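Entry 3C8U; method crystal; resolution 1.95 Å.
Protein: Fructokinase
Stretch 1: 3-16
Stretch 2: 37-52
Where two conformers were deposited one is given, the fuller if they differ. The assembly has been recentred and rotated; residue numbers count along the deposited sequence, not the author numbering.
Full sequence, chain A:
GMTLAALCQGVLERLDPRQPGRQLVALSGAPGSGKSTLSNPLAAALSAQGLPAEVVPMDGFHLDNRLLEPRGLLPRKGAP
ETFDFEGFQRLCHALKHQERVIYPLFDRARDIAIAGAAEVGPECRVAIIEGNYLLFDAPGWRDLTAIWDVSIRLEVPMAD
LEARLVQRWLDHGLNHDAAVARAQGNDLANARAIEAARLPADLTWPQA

Stretch 1 (3-16) TLAALCQGVLERLD
Stretch 2 (37-52) TLSNPLAAALSAQGLP

Two helices of one fructokinase chain, with the loop residues that follow them, cross obliquely and pack mainly through apolar side chains, burying 577 Å² in total without a hydrogen bond across the contact. The first helix spans Leu 4 to about Arg 14; the second enters from earlier in the chain and runs from Thr 37 to about Ala 48. Their N-to-C directions differ by 62° (signed crossing angle -62°), their axes approach to 9.4 Å, and the register is set where Cys 8 CA lies 6.1 Å from Leu 46 CA.

Most helical residues lie near phi/psi -65/-40, Leu 38 (-101/-43) being an exception, and the ends drift, with Thr 37 at -80/-12, Arg 14 at -97/-15 and Ala 48 at -71/-17. The i to i+4 bonds include Cys 8 N to Leu 4 O (2.8 Å) and Leu 46 N to Leu 42 O (3.0 Å). Thr 3 (-81/162, chi1 p) caps the first helix, its OG1 accepting from Ala 6 N at 3.1 Å. Pro 41, whose ring nitrogen carries no hydrogen to give to the preceding turn, kinks the second helix. After that helix, Gly 50 takes positive phi (86/15), and Leu 51 N reaches back to Leu 46 O at 3.0 Å.

At the N-terminal end of the first helix, Leu 4 (t, p) points toward the partner and sets CD2 3.5 Å from Pro 41 CB. Leu 7 (t, p) places CD2 3.9 Å from Leu 38 CD1; Leu 38 (t, p) leaves its backbone sideways, but its end comes nearer. Leu 42 (t, p) does likewise, bringing CD1 3.7 Å from Cys 8 CA and 4.1 Å from Leu 7 CG.

At the close approach, Cys 8 (chi1 169°, t) lays SG 3.7 Å from Ala 45 CB, a small methyl directed toward the first helix. Leu 46 (m, t) extends CD2 to 4.0 Å from both Cys 8 SG and Val 11 CG1; Val 11 has chi1 t.

Farther along, Leu 12 (m, t), given in one of two deposited conformers, leaves sideways but turns its end inward. Its CD2 lies 3.3 Å from Leu 46 CD2 and only 2.9 Å from Leu 51 CD1, the latter very tight for two methyls, while its CD1 meets Gln 49 CB at 3.6 Å through the aliphatic part of that polar residue. Leu 51 (-119/89; m, t) also receives Leu 15 (-79/160; m, t), CD1 to CD1 at 3.6 Å, extending the apolar contact beyond both helices.

Within the stretches, Gln 9 NE2 donates to Glu 13 OE2 (3.0 Å), Arg 14 NH1 to Gly 10 O (3.0 Å) and Ser 47 OG to Ala 43 O (2.8 Å); other polar side chains, such as those of Thr 37 and Ser 39, bond elsewhere in the structure.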

ATOM      1  N   THR A   3     -15.724  13.081  -2.086  1.00 30.66           N
ATOM      2  CA  THR A   3     -16.316  11.996  -2.854  1.00 26.81           C
ATOM      3  C   THR A   3     -15.229  11.315  -3.700  1.00 24.56           C
ATOM      4  O   THR A   3     -14.125  11.859  -3.902  1.00 22.66           O
ATOM      5  CB  THR A   3     -17.432  12.514  -3.762  1.00 26.95           C
ATOM      6  OG1 THR A   3     -16.871  13.407  -4.732  1.00 24.33           O
ATOM      7  CG2 THR A   3     -18.502  13.246  -2.946  1.00 26.39           C
ATOM      8  N   LEU A   4     -15.533  10.106  -4.150  1.00 22.40           N
ATOM      9  CA  LEU A   4     -14.624   9.386  -5.022  1.00 23.98           C
ATOM     10  C   LEU A   4     -14.488  10.201  -6.298  1.00 22.24           C
ATOM     11  O   LEU A   4     -13.441  10.239  -6.910  1.00 19.24           O
ATOM     12  CB  LEU A   4     -15.129   7.975  -5.357  1.00 26.90           C
ATOM     13  CG  LEU A   4     -14.224   7.086  -6.225  1.00 29.60           C
ATOM     14  CD1 LEU A   4     -12.856   6.922  -5.576  1.00 25.23           C
ATOM     15  CD2 LEU A   4     -14.880   5.723  -6.472  1.00 35.73           C
ATOM     16  N   ALA A   5     -15.558  10.883  -6.674  1.00 23.11           N
ATOM     17  CA  ALA A   5     -15.598  11.544  -7.979  1.00 21.01           C
ATOM     18  C   ALA A   5     -14.598  12.677  -7.942  1.00 20.65           C
ATOM     19  O   ALA A   5     -13.864  12.917  -8.900  1.00 19.09           O
ATOM     20  CB  ALA A   5     -17.016  12.061  -8.333  1.00 23.54           C
ATOM     21  N   ALA A   6     -14.550  13.335  -6.791  1.00 19.75           N
ATOM     22  CA  ALA A   6     -13.679  14.494  -6.596  1.00 17.96           C
ATOM     23  C   ALA A   6     -12.230  14.035  -6.444  1.00 21.73           C
ATOM     24  O   ALA A   6     -11.301  14.722  -6.870  1.00 18.90           O
ATOM     25  CB  ALA A   6     -14.134  15.361  -5.401  1.00 19.48           C
ATOM     26  N   LEU A   7     -12.061  12.844  -5.869  1.00 20.50           N
ATOM     27  CA  LEU A   7     -10.728  12.233  -5.716  1.00 18.09           C
ATOM     28  C   LEU A   7     -10.173  11.913  -7.100  1.00 20.90           C
ATOM     29  O   LEU A   7      -9.038  12.226  -7.424  1.00 20.34           O
ATOM     30  CB  LEU A   7     -10.764  10.959  -4.837  1.00 18.64           C
ATOM     31  CG  LEU A   7      -9.446  10.216  -4.511  1.00 21.52           C
ATOM     32  CD1 LEU A   7      -8.438  11.167  -3.832  1.00 22.85           C
ATOM     33  CD2 LEU A   7      -9.663   8.992  -3.641  1.00 20.18           C
ATOM     34  N   CYS A   8     -11.011  11.291  -7.916  1.00 16.82           N
ATOM     35  CA  CYS A   8     -10.606  10.891  -9.251  1.00 17.36           C
ATOM     36  C   CYS A   8     -10.172  12.130 -10.025  1.00 15.44           C
ATOM     37  O   CYS A   8      -9.107  12.178 -10.625  1.00 15.00           O
ATOM     38  CB  CYS A   8     -11.755  10.158  -9.949  1.00 18.39           C
ATOM     39  SG  CYS A   8     -11.488   9.899 -11.688  1.00 19.17           S
ATOM     40  N   GLN A   9     -10.987  13.168  -9.921  1.00 16.43           N
ATOM     41  CA  GLN A   9     -10.762  14.412 -10.668  1.00 16.83           C
ATOM     42  C   GLN A   9      -9.497  15.105 -10.169  1.00 15.58           C
ATOM     43  O   GLN A   9      -8.691  15.573 -10.964  1.00 15.44           O
ATOM     44  CB  GLN A   9     -11.976  15.351 -10.584  1.00 15.42           C
ATOM     45  CG  GLN A   9     -11.733  16.737 -11.176  1.00 14.73           C
ATOM     46  CD  GLN A   9     -11.484  16.762 -12.698  1.00 19.00           C
ATOM     47  OE1 GLN A   9     -11.797  15.823 -13.402  1.00 17.34           O
ATOM     48  NE2 GLN A   9     -10.908  17.852 -13.189  1.00 17.46           N
ATOM     49  N   GLY A  10      -9.291  15.052  -8.857  1.00 16.89           N
ATOM     50  CA  GLY A  10      -8.113  15.662  -8.240  1.00 17.42           C
ATOM     51  C   GLY A  10      -6.815  15.008  -8.666  1.00 18.39           C
ATOM     52  O   GLY A  10      -5.799  15.658  -8.927  1.00 19.34           O
ATOM     53  N   VAL A  11      -6.866  13.688  -8.805  1.00 17.10           N
ATOM     54  CA  VAL A  11      -5.716  12.934  -9.307  1.00 17.01           C
ATOM     55  C   VAL A  11      -5.453  13.323 -10.744  1.00 18.25           C
ATOM     56  O   VAL A  11      -4.320  13.669 -11.125  1.00 16.52           O
ATOM     57  CB  VAL A  11      -5.923  11.391  -9.178  1.00 18.58           C
ATOM     58  CG1 VAL A  11      -4.826  10.621  -9.947  1.00 19.82           C
ATOM     59  CG2 VAL A  11      -5.951  11.022  -7.697  1.00 20.22           C
ATOM     60  N   LEU A  12      -6.517  13.360 -11.538  1.00 17.66           N
ATOM     61  CA  LEU A  12      -6.362  13.659 -12.965  0.50 16.68           C
ATOM     62  C   LEU A  12      -5.720  15.032 -13.209  1.00 17.52           C
ATOM     63  O   LEU A  12      -4.889  15.206 -14.097  1.00 16.63           O
ATOM     64  CB  LEU A  12      -7.694  13.585 -13.719  0.50 17.27           C
ATOM     65  CG  LEU A  12      -8.300  12.198 -13.916  0.50 17.97           C
ATOM     66  CD1 LEU A  12      -9.609  12.291 -14.688  0.50 19.64           C
ATOM     67  CD2 LEU A  12      -7.324  11.300 -14.633  0.50 20.46           C
ATOM     68  N   GLU A  13      -6.119  15.997 -12.420  1.00 18.70           N
ATOM     69  CA  GLU A  13      -5.663  17.387 -12.580  1.00 21.47           C
ATOM     70  C   GLU A  13      -4.199  17.496 -12.264  1.00 19.49           C
ATOM     71  O   GLU A  13      -3.530  18.432 -12.688  1.00 17.96           O
ATOM     72  CB  GLU A  13      -6.392  18.354 -11.632  1.00 18.85           C
ATOM     73  CG  GLU A  13      -7.854  18.462 -11.895  1.00 28.30           C
ATOM     74  CD  GLU A  13      -8.545  19.309 -10.849  1.00 29.57           C
ATOM     75  OE1 GLU A  13      -7.915  19.629  -9.819  1.00 32.06           O
ATOM     76  OE2 GLU A  13      -9.726  19.601 -11.064  1.00 30.51           O
ATOM     77  N   ARG A  14      -3.729  16.561 -11.473  1.00 16.66           N
ATOM     78  CA  ARG A  14      -2.353  16.614 -10.967  1.00 17.55           C
ATOM     79  C   ARG A  14      -1.389  15.776 -11.792  1.00 18.49           C
ATOM     80  O   ARG A  14      -0.167  15.929 -11.702  1.00 19.55           O
ATOM     81  CB  ARG A  14      -2.302  16.220  -9.504  1.00 16.79           C
ATOM     82  CG  ARG A  14      -2.953  17.259  -8.612  1.00 18.54           C
ATOM     83  CD  ARG A  14      -2.996  16.729  -7.171  1.00 21.26           C
ATOM     84  NE  ARG A  14      -3.418  17.734  -6.181  1.00 21.96           N
ATOM     85  CZ  ARG A  14      -4.649  18.209  -6.077  1.00 26.88           C
ATOM     86  NH1 ARG A  14      -5.605  17.822  -6.916  1.00 22.97           N
ATOM     87  NH2 ARG A  14      -4.922  19.106  -5.138  1.00 26.99           N
ATOM     88  N   LEU A  15      -1.951  14.900 -12.607  1.00 16.51           N
ATOM     89  CA  LEU A  15      -1.142  14.092 -13.549  1.00 16.62           C
ATOM     90  C   LEU A  15      -0.783  14.962 -14.744  1.00 19.57           C
ATOM     91  O   LEU A  15      -1.406  15.966 -14.995  1.00 22.09           O
ATOM     92  CB  LEU A  15      -1.921  12.856 -13.991  1.00 17.73           C
ATOM     93  CG  LEU A  15      -2.106  11.835 -12.847  1.00 18.38           C
ATOM     94  CD1 LEU A  15      -3.013  10.726 -13.347  1.00 19.05           C
ATOM     95  CD2 LEU A  15      -0.752  11.287 -12.305  1.00 17.75           C
ATOM     96  N   ASP A  16       0.240  14.574 -15.468  1.00 20.32           N
ATOM     97  CA  ASP A  16       0.761  15.364 -16.591  1.00 21.52           C
ATOM     98  C   ASP A  16       0.632  14.517 -17.847  1.00 21.35           C
ATOM     99  O   ASP A  16       1.373  13.552 -18.018  1.00 19.10           O
ATOM    100  CB  ASP A  16       2.226  15.713 -16.360  1.00 19.34           C
ATOM    101  CG  ASP A  16       2.829  16.508 -17.495  1.00 23.78           C
ATOM    102  OD1 ASP A  16       2.136  16.787 -18.499  1.00 20.95           O
ATOM    103  OD2 ASP A  16       4.037  16.810 -17.395  1.00 25.43           O
ATOM    104  N   THR A  37     -10.191  -1.044  -0.584  1.00 16.52           N
ATOM    105  CA  THR A  37     -11.596  -0.711  -0.890  1.00 19.27           C
ATOM    106  C   THR A  37     -11.757   0.698  -1.478  1.00 19.65           C
ATOM    107  O   THR A  37     -12.813   1.045  -2.028  1.00 19.08           O
ATOM    108  CB  THR A  37     -12.521  -0.816   0.346  1.00 20.37           C
ATOM    109  OG1 THR A  37     -12.165   0.191   1.294  1.00 22.00           O
ATOM    110  CG2 THR A  37     -12.438  -2.181   0.980  1.00 17.32           C
ATOM    111  N   LEU A  38     -10.685   1.468  -1.391  1.00 18.60           N
ATOM    112  CA  LEU A  38     -10.583   2.807  -2.021  1.00 19.71           C
ATOM    113  C   LEU A  38      -9.770   2.769  -3.337  1.00 21.59           C
ATOM    114  O   LEU A  38     -10.172   3.324  -4.363  1.00 18.95           O
ATOM    115  CB  LEU A  38      -9.984   3.821  -1.035  1.00 20.54           C
ATOM    116  CG  LEU A  38      -9.836   5.244  -1.562  1.00 20.23           C
ATOM    117  CD1 LEU A  38     -11.223   5.836  -1.904  1.00 25.80           C
ATOM    118  CD2 LEU A  38      -9.088   6.122  -0.580  1.00 23.67           C
ATOM    119  N   SER A  39      -8.652   2.052  -3.331  1.00 20.99           N
ATOM    120  CA  SER A  39      -7.749   2.080  -4.500  1.00 20.10           C
ATOM    121  C   SER A  39      -8.410   1.534  -5.758  1.00 18.43           C
ATOM    122  O   SER A  39      -8.283   2.080  -6.865  1.00 18.21           O
ATOM    123  CB  SER A  39      -6.474   1.292  -4.204  1.00 20.45           C
ATOM    124  OG  SER A  39      -6.763  -0.048  -3.868  1.00 18.97           O
ATOM    125  N   ASN A  40      -9.126   0.427  -5.573  1.00 18.59           N
ATOM    126  CA  ASN A  40      -9.777  -0.256  -6.697  1.00 18.68           C
ATOM    127  C   ASN A  40     -10.873   0.587  -7.388  1.00 18.68           C
ATOM    128  O   ASN A  40     -10.866   0.718  -8.624  1.00 19.66           O
ATOM    129  CB  ASN A  40     -10.242  -1.651  -6.292  1.00 17.83           C
ATOM    130  CG  ASN A  40      -9.079  -2.594  -6.210  1.00 22.72           C
ATOM    131  OD1 ASN A  40      -8.587  -3.023  -7.231  1.00 19.01           O
ATOM    132  ND2 ASN A  40      -8.569  -2.842  -5.000  1.00 17.93           N
ATOM    133  N   PRO A  41     -11.793   1.188  -6.605  1.00 18.78           N
ATOM    134  CA  PRO A  41     -12.759   2.058  -7.244  1.00 20.14           C
ATOM    135  C   PRO A  41     -12.129   3.293  -7.880  1.00 20.59           C
ATOM    136  O   PRO A  41     -12.607   3.767  -8.898  1.00 18.37           O
ATOM    137  CB  PRO A  41     -13.674   2.467  -6.084  1.00 21.71           C
ATOM    138  CG  PRO A  41     -13.616   1.297  -5.156  1.00 20.53           C
ATOM    139  CD  PRO A  41     -12.147   0.954  -5.193  1.00 21.26           C
ATOM    140  N   LEU A  42     -11.032   3.754  -7.290  1.00 20.02           N
ATOM    141  CA  LEU A  42     -10.285   4.890  -7.852  1.00 19.88           C
ATOM    142  C   LEU A  42      -9.675   4.507  -9.190  1.00 19.61           C
ATOM    143  O   LEU A  42      -9.717   5.289 -10.127  1.00 18.68           O
ATOM    144  CB  LEU A  42      -9.199   5.405  -6.891  1.00 21.50           C
ATOM    145  CG  LEU A  42      -8.310   6.521  -7.489  1.00 17.46           C
ATOM    146  CD1 LEU A  42      -9.112   7.805  -7.774  1.00 19.40           C
ATOM    147  CD2 LEU A  42      -7.088   6.825  -6.616  1.00 18.35           C
ATOM    148  N   ALA A  43      -9.122   3.284  -9.266  1.00 18.42           N
ATOM    149  CA  ALA A  43      -8.573   2.753 -10.521  1.00 17.68           C
ATOM    150  C   ALA A  43      -9.646   2.713 -11.605  1.00 18.42           C
ATOM    151  O   ALA A  43      -9.413   3.057 -12.776  1.00 18.73           O
ATOM    152  CB  ALA A  43      -7.904   1.305 -10.312  1.00 16.22           C
ATOM    153  N   ALA A  44     -10.843   2.318 -11.203  1.00 19.69           N
ATOM    154  CA  ALA A  44     -11.948   2.136 -12.150  1.00 20.26           C
ATOM    155  C   ALA A  44     -12.440   3.514 -12.643  1.00 20.90           C
ATOM    156  O   ALA A  44     -12.782   3.696 -13.794  1.00 23.56           O
ATOM    157  CB  ALA A  44     -13.098   1.337 -11.492  1.00 20.46           C
ATOM    158  N   ALA A  45     -12.426   4.474 -11.733  1.00 18.54           N
ATOM    159  CA  ALA A  45     -12.905   5.832 -12.011  1.00 18.30           C
ATOM    160  C   ALA A  45     -11.971   6.496 -13.008  1.00 18.01           C
ATOM    161  O   ALA A  45     -12.408   7.122 -13.971  1.00 18.24           O
ATOM    162  CB  ALA A  45     -13.018   6.652 -10.717  1.00 16.34           C
ATOM    163  N   LEU A  46     -10.676   6.269 -12.815  1.00 16.12           N
ATOM    164  CA  LEU A  46      -9.647   6.882 -13.695  1.00 17.05           C
ATOM    165  C   LEU A  46      -9.706   6.242 -15.094  1.00 20.91           C
ATOM    166  O   LEU A  46      -9.671   6.922 -16.141  1.00 21.60           O
ATOM    167  CB  LEU A  46      -8.251   6.743 -13.086  1.00 15.25           C
ATOM    168  CG  LEU A  46      -7.922   7.633 -11.858  1.00 18.67           C
ATOM    169  CD1 LEU A  46      -6.725   7.060 -11.099  1.00 20.35           C
ATOM    170  CD2 LEU A  46      -7.662   9.095 -12.258  1.00 20.76           C
ATOM    171  N   SER A  47      -9.831   4.924 -15.098  1.00 19.76           N
ATOM    172  CA  SER A  47      -9.940   4.192 -16.345  1.00 20.59           C
ATOM    173  C   SER A  47     -11.121   4.748 -17.167  1.00 19.35           C
ATOM    174  O   SER A  47     -11.023   4.929 -18.394  1.00 22.59           O
ATOM    175  CB  SER A  47     -10.092   2.679 -16.095  1.00 21.99           C
ATOM    176  OG  SER A  47      -8.983   2.145 -15.356  1.00 20.32           O
ATOM    177  N   ALA A  48     -12.195   5.084 -16.480  1.00 19.03           N
ATOM    178  CA  ALA A  48     -13.440   5.536 -17.138  1.00 19.51           C
ATOM    179  C   ALA A  48     -13.256   6.932 -17.739  1.00 21.19           C
ATOM    180  O   ALA A  48     -14.040   7.378 -18.592  1.00 22.55           O
ATOM    181  CB  ALA A  48     -14.646   5.517 -16.156  1.00 17.68           C
ATOM    182  N   GLN A  49     -12.211   7.607 -17.277  1.00 18.50           N
ATOM    183  CA  GLN A  49     -11.903   8.968 -17.726  1.00 19.11           C
ATOM    184  C   GLN A  49     -10.746   8.917 -18.695  1.00 18.39           C
ATOM    185  O   GLN A  49     -10.076   9.923 -18.919  1.00 21.61           O
ATOM    186  CB  GLN A  49     -11.535   9.889 -16.564  1.00 18.58           C
ATOM    187  CG  GLN A  49     -12.653  10.140 -15.583  1.00 19.29           C
ATOM    188  CD  GLN A  49     -13.868  10.781 -16.182  1.00 20.50           C
ATOM    189  OE1 GLN A  49     -13.807  11.522 -17.162  1.00 17.51           O
ATOM    190  NE2 GLN A  49     -14.989  10.558 -15.536  1.00 18.80           N
ATOM    191  N   GLY A  50     -10.504   7.714 -19.202  1.00 20.15           N
ATOM    192  CA  GLY A  50      -9.537   7.479 -20.308  1.00 21.50           C
ATOM    193  C   GLY A  50      -8.104   7.283 -19.880  1.00 24.56           C
ATOM    194  O   GLY A  50      -7.165   7.372 -20.687  1.00 27.39           O
ATOM    195  N   LEU A  51      -7.932   7.028 -18.586  1.00 22.96           N
ATOM    196  CA  LEU A  51      -6.612   6.720 -18.030  1.00 24.03           C
ATOM    197  C   LEU A  51      -6.625   5.327 -17.415  1.00 23.34           C
ATOM    198  O   LEU A  51      -6.892   5.187 -16.239  1.00 22.24           O
ATOM    199  CB  LEU A  51      -6.197   7.734 -16.952  1.00 24.25           C
ATOM    200  CG  LEU A  51      -5.470   9.025 -17.308  1.00 33.22           C
ATOM    201  CD1 LEU A  51      -5.232   9.828 -16.024  1.00 34.67           C
ATOM    202  CD2 LEU A  51      -4.153   8.729 -18.024  1.00 35.41           C
ATOM    203  N   PRO A  52      -6.321   4.292 -18.209  1.00 26.59           N
ATOM    204  CA  PRO A  52      -6.333   2.919 -17.705  1.00 23.74           C
ATOM    205  C   PRO A  52      -5.388   2.748 -16.546  1.00 20.65           C
ATOM    206  O   PRO A  52      -4.206   2.988 -16.645  1.00 19.58           O
ATOM    207  CB  PRO A  52      -5.888   2.085 -18.910  1.00 24.37           C
ATOM    208  CG  PRO A  52      -6.150   2.936 -20.092  1.00 29.37           C
ATOM    209  CD  PRO A  52      -5.964   4.349 -19.636  1.00 30.13           C
TER